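Side-chain contacts in metallophosphoesterase TT1561-like domain-containing protein (PDB 2YVT), which is of unknown function but, as a member of the calcineurin superfamily, probably hydrolyses phosphate esters with the help of bound metal ions: residues Lys7-Lys12 against Gly26-Lys31; Tyr244-Leu249 against Lys255-Ser260; Leu36-Asn41 against Arg83-Leu88; Glu16-Leu21 against Ile75-Lys80. All coordinates share one frame; numbering follows the deposited sequence.

Interaction 1: Lys7-Lys12 against Gly26-Lys31; sequences KVLAIK and GVIAEK
L9 on strand 7-12 carries the contact with V27 and I28 on helix 21-31. Its CB leaves the strand toward the helix but stays clear of it, lying instead beside the F246 ring of the neighbouring strand. CG is turned anti to the backbone N (chi1 -169°), which carries the branch point outward. L9 CD1 is the atom that reaches the helix: it sits 3.6 Å from V27 CG1 and 3.8 Å from I28 CG1, touching one branch of each of these consecutive residues. The L9 side chain meets V27 at a slant and I28 at nearly a right angle. L9 CD2 turns the other way, toward L36 on the strand at the other flank, so the fork of the leucine joins helix and sheet.

Nearer the start of the strand, the aliphatic part of K7 passes the last turn of the segment, with K7 CD 4.0 Å from K31 O. The lysine chain then bends at chi4, and NZ makes a long, weak ion pair with D248. K31 starts toward the strand, its CB beside the F246 ring, and its end leads away past Y244 OH. With axes 10.6 Å apart at closest approach and running at 165°, nearly antiparallel, the pair forms the first half of the beta-alpha-beta crossover 7-12, 21-31, 35-39, part of the layered calcineurin-type metallophosphoesterase fold.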
loop_
_atom_site.group_PDB
_atom_site.type_symbol
_atom_site.label_atom_id
_atom_site.label_comp_id
_atom_site.label_asym_id
_atom_site.label_seq_id
_atom_site.Cartn_x
_atom_site.Cartn_y
_atom_site.Cartn_z
ATOM N N LYS A 7 13.876 -8.365 8.715
ATOM C CA LYS A 7 14.150 -7.168 7.933
ATOM C C LYS A 7 13.078 -6.950 6.873
ATOM O O LYS A 7 12.683 -7.882 6.177
ATOM C CB LYS A 7 15.536 -7.251 7.291
ATOM C CG LYS A 7 16.694 -7.253 8.298
ATOM C CD LYS A 7 18.049 -7.326 7.591
ATOM C CE LYS A 7 19.204 -7.595 8.567
ATOM N NZ LYS A 7 19.551 -6.425 9.432
ATOM N N VAL A 8 12.625 -5.704 6.757
ATOM C CA VAL A 8 11.561 -5.348 5.818
ATOM C C VAL A 8 12.050 -4.236 4.903
ATOM O O VAL A 8 12.546 -3.213 5.382
ATOM C CB VAL A 8 10.284 -4.841 6.565
ATOM C CG1 VAL A 8 9.166 -4.519 5.576
ATOM C CG2 VAL A 8 9.809 -5.861 7.601
ATOM N N LEU A 9 11.942 -4.448 3.594
ATOM C CA LEU A 9 12.183 -3.378 2.618
ATOM C C LEU A 9 10.815 -2.934 2.123
ATOM O O LEU A 9 10.054 -3.756 1.619
ATOM C CB LEU A 9 13.036 -3.879 1.441
ATOM C CG LEU A 9 13.620 -2.867 0.428
ATOM C CD1 LEU A 9 14.561 -3.610 -0.522
ATOM C CD2 LEU A 9 12.588 -2.098 -0.382
ATOM N N ALA A 10 10.506 -1.646 2.259
ATOM C CA ALA A 10 9.201 -1.125 1.826
ATOM C C ALA A 10 9.342 -0.004 0.813
ATOM O O ALA A 10 10.204 0.865 0.954
ATOM C CB ALA A 10 8.386 -0.645 3.032
ATOM N N ILE A 11 8.483 -0.038 -0.203
ATOM C CA ILE A 11 8.333 1.070 -1.148
ATOM C C ILE A 11 6.858 1.461 -1.256
ATOM O O ILE A 11 5.967 0.706 -0.846
ATOM C CB ILE A 11 8.891 0.725 -2.562
ATOM C CG1 ILE A 11 8.061 -0.384 -3.236
ATOM C CG2 ILE A 11 10.375 0.372 -2.476
ATOM C CD1 ILE A 11 8.422 -0.605 -4.711
ATOM N N LYS A 12 6.604 2.643 -1.807
ATOM C CA LYS A 12 5.237 3.090 -2.080
ATOM C C LYS A 12 5.198 3.872 -3.383
ATOM O O LYS A 12 6.219 4.419 -3.815
ATOM C CB LYS A 12 4.646 3.896 -0.907
ATOM C CG LYS A 12 5.298 5.263 -0.600
ATOM C CD LYS A 12 4.559 6.414 -1.252
ATOM C CE LYS A 12 5.208 7.758 -0.918
ATOM N NZ LYS A 12 4.582 8.400 0.284
ATOM N N GLY A 26 19.071 -4.577 -6.812
ATOM C CA GLY A 26 20.394 -4.347 -6.228
ATOM C C GLY A 26 20.347 -4.194 -4.719
ATOM O O GLY A 26 21.172 -4.772 -4.001
ATOM N N VAL A 27 19.367 -3.426 -4.237
ATOM C CA VAL A 27 19.194 -3.211 -2.799
ATOM C C VAL A 27 18.850 -4.534 -2.118
ATOM O O VAL A 27 19.371 -4.845 -1.052
ATOM C CB VAL A 27 18.115 -2.133 -2.497
ATOM C CG1 VAL A 27 17.817 -2.044 -0.999
ATOM C CG2 VAL A 27 18.559 -0.787 -3.036
ATOM N N ILE A 28 17.980 -5.313 -2.754
ATOM C CA ILE A 28 17.594 -6.623 -2.226
ATOM C C ILE A 28 18.822 -7.535 -2.081
ATOM O O ILE A 28 18.985 -8.195 -1.052
ATOM C CB ILE A 28 16.472 -7.265 -3.083
ATOM C CG1 ILE A 28 15.155 -6.501 -2.885
ATOM C CG2 ILE A 28 16.289 -8.749 -2.740
ATOM C CD1 ILE A 28 14.123 -6.774 -3.956
ATOM N N ALA A 29 19.693 -7.535 -3.087
ATOM C CA ALA A 29 20.926 -8.328 -3.054
ATOM C C ALA A 29 21.869 -7.881 -1.935
ATOM O O ALA A 29 22.434 -8.711 -1.216
ATOM C CB ALA A 29 21.636 -8.268 -4.405
ATOM N N GLU A 30 22.021 -6.567 -1.790
ATOM C CA GLU A 30 22.924 -5.982 -0.802
ATOM C C GLU A 30 22.418 -6.172 0.631
ATOM O O GLU A 30 23.185 -6.546 1.527
ATOM C CB GLU A 30 23.133 -4.492 -1.099
ATOM C CG GLU A 30 24.031 -3.768 -0.094
ATOM C CD GLU A 30 23.955 -2.251 -0.192
ATOM O OE1 GLU A 30 22.963 -1.715 -0.745
ATOM O OE2 GLU A 30 24.895 -1.592 0.299
ATOM N N LYS A 31 21.125 -5.931 0.838
ATOM C CA LYS A 31 20.574 -5.817 2.190
ATOM C C LYS A 31 19.786 -7.038 2.677
ATOM O O LYS A 31 19.493 -7.152 3.868
ATOM C CB LYS A 31 19.748 -4.537 2.321
ATOM C CG LYS A 31 20.566 -3.257 2.102
ATOM C CD LYS A 31 19.798 -2.002 2.511
ATOM C CE LYS A 31 20.593 -0.726 2.212
ATOM N NZ LYS A 31 21.787 -0.559 3.101
#

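Interaction 2: Tyr244-Leu249 against Lys255-Ser260; sequences YAFLDL and KLEQFS
The C-terminal beta hairpin, strands 243-248 and 253-258, pairs Y244 with E257 and F246 with K255 as antiparallel hydrogen-bonded pairs. E257 N donates to Y244 O at 2.9 Å and Y244 N returns a bond to E257 O. F246 N and K255 O close at 2.8 Å, with K255 N answering to F246 O. Between them A245 and L256 make a non-hydrogen-bonded pair, A245 CB lying 4.1 Å from L256 CD1.

The largest side-chain overlap is on the helix-facing side. Y244 places its CG between the backbone N and the carbonyl carbon (chi1 64°), which swings the phenol across the hairpin onto E257. E257 CB lies over one ring face, 3.9 Å from the centroid of the Y244 ring and 28° off its normal, a CH-pi contact in which CB comes within 3.4 Å of Y244 CZ. F259 CE1 approaches Y244 CD2 obliquely at 3.9 Å. An alanine in place of Y244 would probably leave E257 CB and the F259 ring, which lie on opposite sides of the phenol plane, without the ring between them.

E257 OE2 is buried near F246 CB without a hydrogen bond; a long, weak ion pair with K31 NZ probably offsets part of its charge, so this edge combines apolar cover with a modest electrostatic tie.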
loop_
_atom_site.group_PDB
_atom_site.type_symbol
_atom_site.label_atom_id
_atom_site.label_comp_id
_atom_site.label_asym_id
_atom_site.label_seq_id
_atom_site.Cartn_x
_atom_site.Cartn_y
_atom_site.Cartn_z
ATOM N N TYR A 244 13.179 4.367 -0.548
ATOM C CA TYR A 244 12.612 3.183 0.078
ATOM C C TYR A 244 12.876 3.245 1.580
ATOM O O TYR A 244 13.661 4.077 2.048
ATOM C CB TYR A 244 13.205 1.908 -0.535
ATOM C CG TYR A 244 14.692 1.745 -0.315
ATOM C CD1 TYR A 244 15.180 1.021 0.777
ATOM C CD2 TYR A 244 15.618 2.302 -1.209
ATOM C CE1 TYR A 244 16.549 0.869 0.984
ATOM C CE2 TYR A 244 16.984 2.157 -1.006
ATOM C CZ TYR A 244 17.441 1.434 0.088
ATOM O OH TYR A 244 18.798 1.283 0.304
ATOM N N ALA A 245 12.204 2.383 2.338
ATOM C CA ALA A 245 12.491 2.261 3.768
ATOM C C ALA A 245 13.020 0.871 4.063
ATOM O O ALA A 245 12.648 -0.094 3.396
ATOM C CB ALA A 245 11.249 2.524 4.592
ATOM N N PHE A 246 13.888 0.776 5.068
ATOM C CA PHE A 246 14.405 -0.508 5.499
ATOM C C PHE A 246 14.224 -0.619 7.008
ATOM O O PHE A 246 14.722 0.220 7.765
ATOM C CB PHE A 246 15.876 -0.671 5.088
ATOM C CG PHE A 246 16.315 -2.102 4.996
ATOM C CD1 PHE A 246 16.113 -2.837 3.830
ATOM C CD2 PHE A 246 16.917 -2.722 6.081
ATOM C CE1 PHE A 246 16.512 -4.173 3.749
ATOM C CE2 PHE A 246 17.325 -4.063 6.008
ATOM C CZ PHE A 246 17.118 -4.782 4.843
ATOM N N LEU A 247 13.486 -1.642 7.433
ATOM C CA LEU A 247 13.091 -1.805 8.825
ATOM C C LEU A 247 13.689 -3.094 9.372
ATOM O O LEU A 247 13.693 -4.115 8.697
ATOM C CB LEU A 247 11.559 -1.859 8.960
ATOM C CG LEU A 247 10.616 -0.756 8.447
ATOM C CD1 LEU A 247 10.475 -0.729 6.928
ATOM C CD2 LEU A 247 9.246 -0.942 9.073
ATOM N N ASP A 248 14.210 -3.033 10.592
ATOM C CA ASP A 248 14.545 -4.232 11.331
ATOM C C ASP A 248 13.574 -4.319 12.508
ATOM O O ASP A 248 13.668 -3.544 13.458
ATOM C CB ASP A 248 15.999 -4.187 11.818
ATOM C CG ASP A 248 16.434 -5.484 12.473
ATOM O OD1 ASP A 248 15.569 -6.180 13.041
ATOM O OD2 ASP A 248 17.644 -5.822 12.409
ATOM N N LEU A 249 12.629 -5.250 12.424
ATOM C CA LEU A 249 11.578 -5.371 13.433
ATOM C C LEU A 249 12.081 -5.963 14.738
ATOM O O LEU A 249 11.433 -5.815 15.777
ATOM C CB LEU A 249 10.409 -6.204 12.904
ATOM C CG LEU A 249 9.745 -5.713 11.610
ATOM C CD1 LEU A 249 8.531 -6.575 11.299
ATOM C CD2 LEU A 249 9.365 -4.245 11.701
ATOM N N LYS A 255 15.312 2.905 8.817
ATOM C CA LYS A 255 16.137 3.737 7.946
ATOM C C LYS A 255 15.347 4.138 6.709
ATOM O O LYS A 255 14.748 3.295 6.046
ATOM C CB LYS A 255 17.410 2.995 7.523
ATOM C CG LYS A 255 18.343 2.596 8.667
ATOM C CD LYS A 255 19.482 1.720 8.161
ATOM C CE LYS A 255 20.520 1.434 9.244
ATOM N NZ LYS A 255 21.307 2.647 9.612
ATOM N N LEU A 256 15.330 5.432 6.417
ATOM C CA LEU A 256 14.777 5.909 5.155
ATOM C C LEU A 256 15.938 6.180 4.223
ATOM O O LEU A 256 16.787 7.027 4.507
ATOM C CB LEU A 256 13.920 7.152 5.364
ATOM C CG LEU A 256 12.441 6.896 5.696
ATOM C CD1 LEU A 256 12.231 5.843 6.784
ATOM C CD2 LEU A 256 11.829 8.201 6.096
ATOM N N GLU A 257 15.983 5.431 3.126
ATOM C CA GLU A 257 17.133 5.443 2.235
ATOM C C GLU A 257 16.734 5.822 0.819
ATOM O O GLU A 257 15.543 5.978 0.504
ATOM C CB GLU A 257 17.843 4.079 2.244
ATOM C CG GLU A 257 17.817 3.363 3.597
ATOM C CD GLU A 257 19.064 2.559 3.876
ATOM O OE1 GLU A 257 20.175 3.094 3.682
ATOM O OE2 GLU A 257 18.930 1.401 4.326
ATOM N N GLN A 258 17.747 6.002 -0.017
ATOM C CA GLN A 258 17.563 6.333 -1.417
ATOM C C GLN A 258 18.605 5.561 -2.213
ATOM O O GLN A 258 19.724 5.364 -1.734
ATOM C CB GLN A 258 17.743 7.834 -1.614
ATOM C CG GLN A 258 17.434 8.333 -3.006
ATOM C CD GLN A 258 17.722 9.807 -3.151
ATOM O OE1 GLN A 258 18.818 10.273 -2.834
ATOM N NE2 GLN A 258 16.741 10.553 -3.631
ATOM N N PHE A 259 18.245 5.100 -3.409
ATOM C CA PHE A 259 19.230 4.454 -4.282
ATOM C C PHE A 259 20.469 5.338 -4.402
ATOM O O PHE A 259 20.368 6.563 -4.490
ATOM C CB PHE A 259 18.671 4.195 -5.684
ATOM C CG PHE A 259 17.451 3.309 -5.718
ATOM C CD1 PHE A 259 17.344 2.200 -4.884
ATOM C CD2 PHE A 259 16.418 3.572 -6.621
ATOM C CE1 PHE A 259 16.209 1.376 -4.933
ATOM C CE2 PHE A 259 15.280 2.754 -6.673
ATOM C CZ PHE A 259 15.185 1.655 -5.828
ATOM N N SER A 260 21.639 4.719 -4.386
ATOM C CA SER A 260 22.872 5.487 -4.527
ATOM C C SER A 260 23.716 4.974 -5.681
ATOM O O SER A 260 23.413 3.939 -6.283
ATOM C CB SER A 260 23.669 5.461 -3.226
ATOM O OG SER A 260 23.986 4.133 -2.873
ATOM O OXT SER A 260 24.717 5.600 -6.031
#

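Interaction 3: Leu36-Asn41 against Arg83-Leu88; sequences LVVVGN and REIGEL
L36 and V38, two residues apart on strand 35-39, meet I85 and L88 of the segment 83-88, and all the contacts between them are apolar. L36 extends with CG anti to its own N (chi1 171°), which brings CD2 to the helix: this L36 methyl lies 4.0 Å from L88 CD1 and 4.3 Å from I85 CG2, the two leucines meeting at a slant. One step farther along the same strand face, V38 CG2 stands 4.3 Å from I85 CD1. I85 therefore gives a different branch to each strand residue, CG2 to L36 and CD1 to V38.

Backbone hydrogen bonding keeps to each segment's own element or sheet. L36 and V38 bond to strand 91-95, while on the helix side L88 N donates to I85 O at 3.0 Å.

A helix thus packs on one face of the sheet through alternate residues of a strand, as in the alpha/beta layers of the calcineurin-type fold. With methyls spaced at 4.0 to 4.3 Å and no polar group between them, the junction rests on apolar side-chain burial, and L9, L21 and I28 continue the same apolar layer.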
loop_
_atom_site.group_PDB
_atom_site.type_symbol
_atom_site.label_atom_id
_atom_site.label_comp_id
_atom_site.label_asym_id
_atom_site.label_seq_id
_atom_site.Cartn_x
_atom_site.Cartn_y
_atom_site.Cartn_z
ATOM N N LEU A 36 9.507 -8.023 1.370
ATOM C CA LEU A 36 9.345 -6.828 0.564
ATOM C C LEU A 36 7.896 -6.385 0.682
ATOM O O LEU A 36 6.976 -7.196 0.518
ATOM C CB LEU A 36 9.686 -7.129 -0.902
ATOM C CG LEU A 36 9.371 -6.054 -1.945
ATOM C CD1 LEU A 36 10.198 -4.781 -1.722
ATOM C CD2 LEU A 36 9.617 -6.617 -3.332
ATOM N N VAL A 37 7.691 -5.110 0.991
ATOM C CA VAL A 37 6.348 -4.542 1.039
ATOM C C VAL A 37 6.217 -3.519 -0.075
ATOM O O VAL A 37 7.010 -2.581 -0.158
ATOM C CB VAL A 37 6.050 -3.881 2.413
ATOM C CG1 VAL A 37 4.742 -3.092 2.368
ATOM C CG2 VAL A 37 5.981 -4.940 3.502
ATOM N N VAL A 38 5.227 -3.714 -0.943
ATOM C CA VAL A 38 4.942 -2.740 -2.004
ATOM C C VAL A 38 3.575 -2.142 -1.721
ATOM O O VAL A 38 2.559 -2.839 -1.806
ATOM C CB VAL A 38 4.942 -3.366 -3.421
ATOM C CG1 VAL A 38 4.737 -2.287 -4.465
ATOM C CG2 VAL A 38 6.261 -4.112 -3.691
ATOM N N VAL A 39 3.559 -0.861 -1.347
ATOM C CA VAL A 39 2.306 -0.136 -1.170
ATOM C C VAL A 39 2.003 0.573 -2.484
ATOM O O VAL A 39 2.920 1.063 -3.158
ATOM C CB VAL A 39 2.395 0.905 -0.021
ATOM C CG1 VAL A 39 1.022 1.552 0.233
ATOM C CG2 VAL A 39 2.928 0.262 1.258
ATOM N N GLY A 40 0.728 0.616 -2.864
ATOM C CA GLY A 40 0.333 1.333 -4.065
ATOM C C GLY A 40 0.641 2.827 -3.962
ATOM O O GLY A 40 1.099 3.304 -2.924
ATOM N N ASN A 41 0.386 3.584 -5.023
ATOM C CA ASN A 41 -0.199 3.100 -6.259
ATOM C C ASN A 41 0.725 2.253 -7.106
ATOM O O ASN A 41 1.888 2.610 -7.323
ATOM C CB ASN A 41 -0.645 4.303 -7.076
ATOM C CG ASN A 41 -1.636 5.145 -6.321
ATOM O OD1 ASN A 41 -1.360 6.305 -5.917
ATOM N ND2 ASN A 41 -2.775 4.556 -6.058
ATOM N N ARG A 83 4.594 -10.181 -12.344
ATOM C CA ARG A 83 5.737 -10.930 -12.865
ATOM C C ARG A 83 7.068 -10.323 -12.400
ATOM O O ARG A 83 7.923 -11.020 -11.859
ATOM C CB ARG A 83 5.680 -11.017 -14.398
ATOM C CG ARG A 83 6.953 -11.563 -15.032
ATOM C CD ARG A 83 6.765 -11.882 -16.507
ATOM N NE ARG A 83 6.322 -10.722 -17.279
ATOM C CZ ARG A 83 7.119 -9.767 -17.758
ATOM N NH1 ARG A 83 8.432 -9.800 -17.552
ATOM N NH2 ARG A 83 6.592 -8.760 -18.446
ATOM N N GLU A 84 7.233 -9.015 -12.596
ATOM C CA GLU A 84 8.526 -8.389 -12.334
ATOM C C GLU A 84 8.831 -8.269 -10.847
ATOM O O GLU A 84 9.975 -8.422 -10.428
ATOM C CB GLU A 84 8.647 -7.053 -13.081
ATOM C CG GLU A 84 8.620 -7.260 -14.593
ATOM C CD GLU A 84 9.243 -6.133 -15.390
ATOM O OE1 GLU A 84 9.820 -5.207 -14.801
ATOM O OE2 GLU A 84 9.149 -6.190 -16.629
ATOM N N ILE A 85 7.801 -8.029 -10.041
ATOM C CA ILE A 85 7.978 -8.096 -8.595
ATOM C C ILE A 85 8.229 -9.539 -8.143
ATOM O O ILE A 85 9.124 -9.788 -7.337
ATOM C CB ILE A 85 6.775 -7.488 -7.840
ATOM C CG1 ILE A 85 6.737 -5.974 -8.047
ATOM C CG2 ILE A 85 6.835 -7.830 -6.338
ATOM C CD1 ILE A 85 7.931 -5.207 -7.443
ATOM N N GLY A 86 7.443 -10.480 -8.667
ATOM C CA GLY A 86 7.603 -11.899 -8.332
ATOM C C GLY A 86 9.016 -12.406 -8.579
ATOM O O GLY A 86 9.588 -13.106 -7.740
ATOM N N GLU A 87 9.584 -12.017 -9.719
ATOM C CA GLU A 87 10.940 -12.428 -10.103
ATOM C C GLU A 87 12.050 -11.904 -9.185
ATOM O O GLU A 87 13.184 -12.381 -9.251
ATOM C CB GLU A 87 11.217 -12.046 -11.558
ATOM C CG GLU A 87 10.419 -12.899 -12.534
ATOM C CD GLU A 87 10.799 -12.682 -13.984
ATOM O OE1 GLU A 87 11.677 -11.836 -14.266
ATOM O OE2 GLU A 87 10.216 -13.370 -14.848
ATOM N N LEU A 88 11.735 -10.930 -8.329
ATOM C CA LEU A 88 12.703 -10.475 -7.329
ATOM C C LEU A 88 12.944 -11.553 -6.268
ATOM O O LEU A 88 13.969 -11.539 -5.576
ATOM C CB LEU A 88 12.250 -9.167 -6.672
ATOM C CG LEU A 88 12.139 -7.969 -7.620
ATOM C CD1 LEU A 88 11.540 -6.788 -6.868
ATOM C CD2 LEU A 88 13.515 -7.626 -8.187
#

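Interaction 4: Glu16-Leu21 against Ile75-Lys80; sequences ERFDLL and IETLDK
K80 lies along one face of the F18 ring, where the loop between strand 7-12 and helix 21-31, part of a beta-alpha-beta unit of the calcineurin-type fold, meets helix 65-86. K80 has CG anti to its N (chi1 -174°) and is extended from there on, so the whole chain runs obliquely across the ring. K80 CG comes 3.6 Å from F18 CE1, and K80 CE stands over the middle of the ring, 3.8 Å from the F18 centroid and only 11° off its normal. K80 NZ follows at 4.4 Å from the F18 centroid, 25° off the normal, which makes a cation-pi contact on top of the CH-pi one. T77 O lies at the ring edge, near its plane, 3.9 Å from F18 CZ, and F14 packs edge-to-face with F18. A serine in place of F18 would probably cost the K80 ammonium its aromatic partner and leave its methylene chain free to turn.

E16 crosses T77 at about a right angle, its carboxylate carbon CD 3.7 Å from T77 CG2. The polar ends look elsewhere: E16 OE2 is bonded to Y73 OH and K44 N, and T77 OG1 to Y73 O, which fixes both groups round the methyl contact. The loop itself is braced by R17, which grips D19 side-on: NE meets OD1 and NH2 meets OD2, each bond 2.8 Å long and nearly in the guanidinium plane.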
loop_
_atom_site.group_PDB
_atom_site.type_symbol
_atom_site.label_atom_id
_atom_site.label_comp_id
_atom_site.label_asym_id
_atom_site.label_seq_id
_atom_site.Cartn_x
_atom_site.Cartn_y
_atom_site.Cartn_z
ATOM N N GLU A 16 4.074 2.259 -11.955
ATOM C CA GLU A 16 4.538 1.678 -13.221
ATOM C C GLU A 16 6.024 1.946 -13.536
ATOM O O GLU A 16 6.423 1.973 -14.708
ATOM C CB GLU A 16 3.632 2.129 -14.376
ATOM C CG GLU A 16 2.156 1.879 -14.103
ATOM C CD GLU A 16 1.242 2.276 -15.240
ATOM O OE1 GLU A 16 1.717 2.487 -16.392
ATOM O OE2 GLU A 16 0.029 2.383 -14.961
ATOM N N ARG A 17 6.836 2.130 -12.494
ATOM C CA ARG A 17 8.264 2.414 -12.671
ATOM C C ARG A 17 9.106 1.144 -12.786
ATOM O O ARG A 17 9.999 0.863 -11.975
ATOM C CB ARG A 17 8.789 3.402 -11.613
ATOM C CG ARG A 17 8.129 4.796 -11.702
ATOM C CD ARG A 17 8.304 5.445 -13.095
ATOM N NE ARG A 17 9.722 5.640 -13.391
ATOM C CZ ARG A 17 10.431 6.684 -12.957
ATOM N NH1 ARG A 17 9.841 7.643 -12.247
ATOM N NH2 ARG A 17 11.720 6.777 -13.242
ATOM N N PHE A 18 8.809 0.371 -13.821
ATOM C CA PHE A 18 9.553 -0.855 -14.073
ATOM C C PHE A 18 11.032 -0.563 -14.307
ATOM O O PHE A 18 11.884 -1.402 -13.991
ATOM C CB PHE A 18 8.962 -1.620 -15.262
ATOM C CG PHE A 18 7.516 -1.986 -15.076
ATOM C CD1 PHE A 18 7.171 -3.116 -14.339
ATOM C CD2 PHE A 18 6.501 -1.195 -15.612
ATOM C CE1 PHE A 18 5.845 -3.456 -14.137
ATOM C CE2 PHE A 18 5.156 -1.533 -15.420
ATOM C CZ PHE A 18 4.833 -2.671 -14.686
ATOM N N ASP A 19 11.323 0.630 -14.843
ATOM C CA ASP A 19 12.703 1.062 -15.100
ATOM C C ASP A 19 13.545 1.126 -13.827
ATOM O O ASP A 19 14.771 1.058 -13.893
ATOM C CB ASP A 19 12.732 2.429 -15.806
ATOM C CG ASP A 19 12.063 3.537 -14.992
ATOM O OD1 ASP A 19 10.889 3.368 -14.598
ATOM O OD2 ASP A 19 12.701 4.595 -14.776
ATOM N N LEU A 20 12.884 1.275 -12.676
ATOM C CA LEU A 20 13.584 1.342 -11.395
ATOM C C LEU A 20 13.785 -0.001 -10.686
ATOM O O LEU A 20 14.493 -0.072 -9.679
ATOM C CB LEU A 20 12.883 2.332 -10.468
ATOM C CG LEU A 20 12.779 3.761 -11.013
ATOM C CD1 LEU A 20 12.077 4.634 -9.987
ATOM C CD2 LEU A 20 14.158 4.329 -11.370
ATOM N N LEU A 21 13.187 -1.065 -11.220
ATOM C CA LEU A 21 13.288 -2.372 -10.571
ATOM C C LEU A 21 14.710 -2.947 -10.515
ATOM O O LEU A 21 15.063 -3.576 -9.515
ATOM C CB LEU A 21 12.262 -3.367 -11.129
ATOM C CG LEU A 21 10.811 -3.055 -10.725
ATOM C CD1 LEU A 21 9.853 -4.045 -11.379
ATOM C CD2 LEU A 21 10.623 -3.038 -9.204
ATOM N N ILE A 75 -5.003 -4.610 -17.120
ATOM C CA ILE A 75 -4.655 -6.025 -16.974
ATOM C C ILE A 75 -3.204 -6.324 -17.363
ATOM O O ILE A 75 -2.479 -7.008 -16.631
ATOM C CB ILE A 75 -5.625 -6.919 -17.785
ATOM C CG1 ILE A 75 -7.031 -6.825 -17.183
ATOM C CG2 ILE A 75 -5.123 -8.358 -17.797
ATOM C CD1 ILE A 75 -8.144 -7.262 -18.126
ATOM N N GLU A 76 -2.781 -5.818 -18.515
ATOM C CA GLU A 76 -1.424 -6.048 -19.006
ATOM C C GLU A 76 -0.396 -5.482 -18.023
ATOM O O GLU A 76 0.631 -6.109 -17.732
ATOM C CB GLU A 76 -1.268 -5.394 -20.383
ATOM C CG GLU A 76 0.026 -5.706 -21.120
ATOM C CD GLU A 76 0.018 -5.207 -22.568
ATOM O OE1 GLU A 76 -0.794 -4.319 -22.901
ATOM O OE2 GLU A 76 0.827 -5.711 -23.377
ATOM N N THR A 77 -0.682 -4.289 -17.507
ATOM C CA THR A 77 0.259 -3.607 -16.627
ATOM C C THR A 77 0.319 -4.296 -15.262
ATOM O O THR A 77 1.398 -4.488 -14.709
ATOM C CB THR A 77 -0.093 -2.119 -16.491
ATOM O OG1 THR A 77 -0.195 -1.548 -17.798
ATOM C CG2 THR A 77 0.979 -1.364 -15.697
ATOM N N LEU A 78 -0.832 -4.706 -14.739
ATOM C CA LEU A 78 -0.839 -5.455 -13.475
ATOM C C LEU A 78 -0.137 -6.802 -13.601
ATOM O O LEU A 78 0.627 -7.203 -12.711
ATOM C CB LEU A 78 -2.266 -5.652 -12.964
ATOM C CG LEU A 78 -2.952 -4.412 -12.394
ATOM C CD1 LEU A 78 -4.417 -4.727 -12.093
ATOM C CD2 LEU A 78 -2.232 -3.886 -11.158
ATOM N N ASP A 79 -0.375 -7.499 -14.711
ATOM C CA ASP A 79 0.289 -8.774 -14.939
ATOM C C ASP A 79 1.802 -8.580 -14.979
ATOM O O ASP A 79 2.551 -9.370 -14.398
ATOM C CB ASP A 79 -0.206 -9.414 -16.235
ATOM C CG ASP A 79 -1.622 -9.934 -16.133
ATOM O OD1 ASP A 79 -2.186 -9.991 -15.018
ATOM O OD2 ASP A 79 -2.182 -10.288 -17.197
ATOM N N LYS A 80 2.244 -7.509 -15.636
ATOM C CA LYS A 80 3.673 -7.200 -15.710
ATOM C C LYS A 80 4.241 -6.876 -14.335
ATOM O O LYS A 80 5.349 -7.304 -13.994
ATOM C CB LYS A 80 3.919 -6.041 -16.676
ATOM C CG LYS A 80 5.379 -5.741 -16.936
ATOM C CD LYS A 80 5.469 -4.626 -17.950
ATOM C CE LYS A 80 6.886 -4.144 -18.171
ATOM N NZ LYS A 80 6.854 -3.004 -19.141
#

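In the fold
The contacts form a chain of neighbours from the C-terminal hairpin to helix 65-86. Interactions 1, 2 and 3 share a sheet in which strands 35-39, 7-12 and 243-248 are successive neighbours. The centre of interaction 1 is about 7 Å from that of interaction 2 and about 11 Å from that of interaction 3, with backbone bonds V8 N to L247 O and L9 O to V37 N joining them. Interactions 3 and 4 both use helix 65-86, centres about 9 Å apart, and E84 touches F18 and L21. Along the chain interaction 4 alternates with 1 and with 3, while interaction 2 comes last, so the C-terminal strands close onto the N-terminal beta-alpha-beta unit.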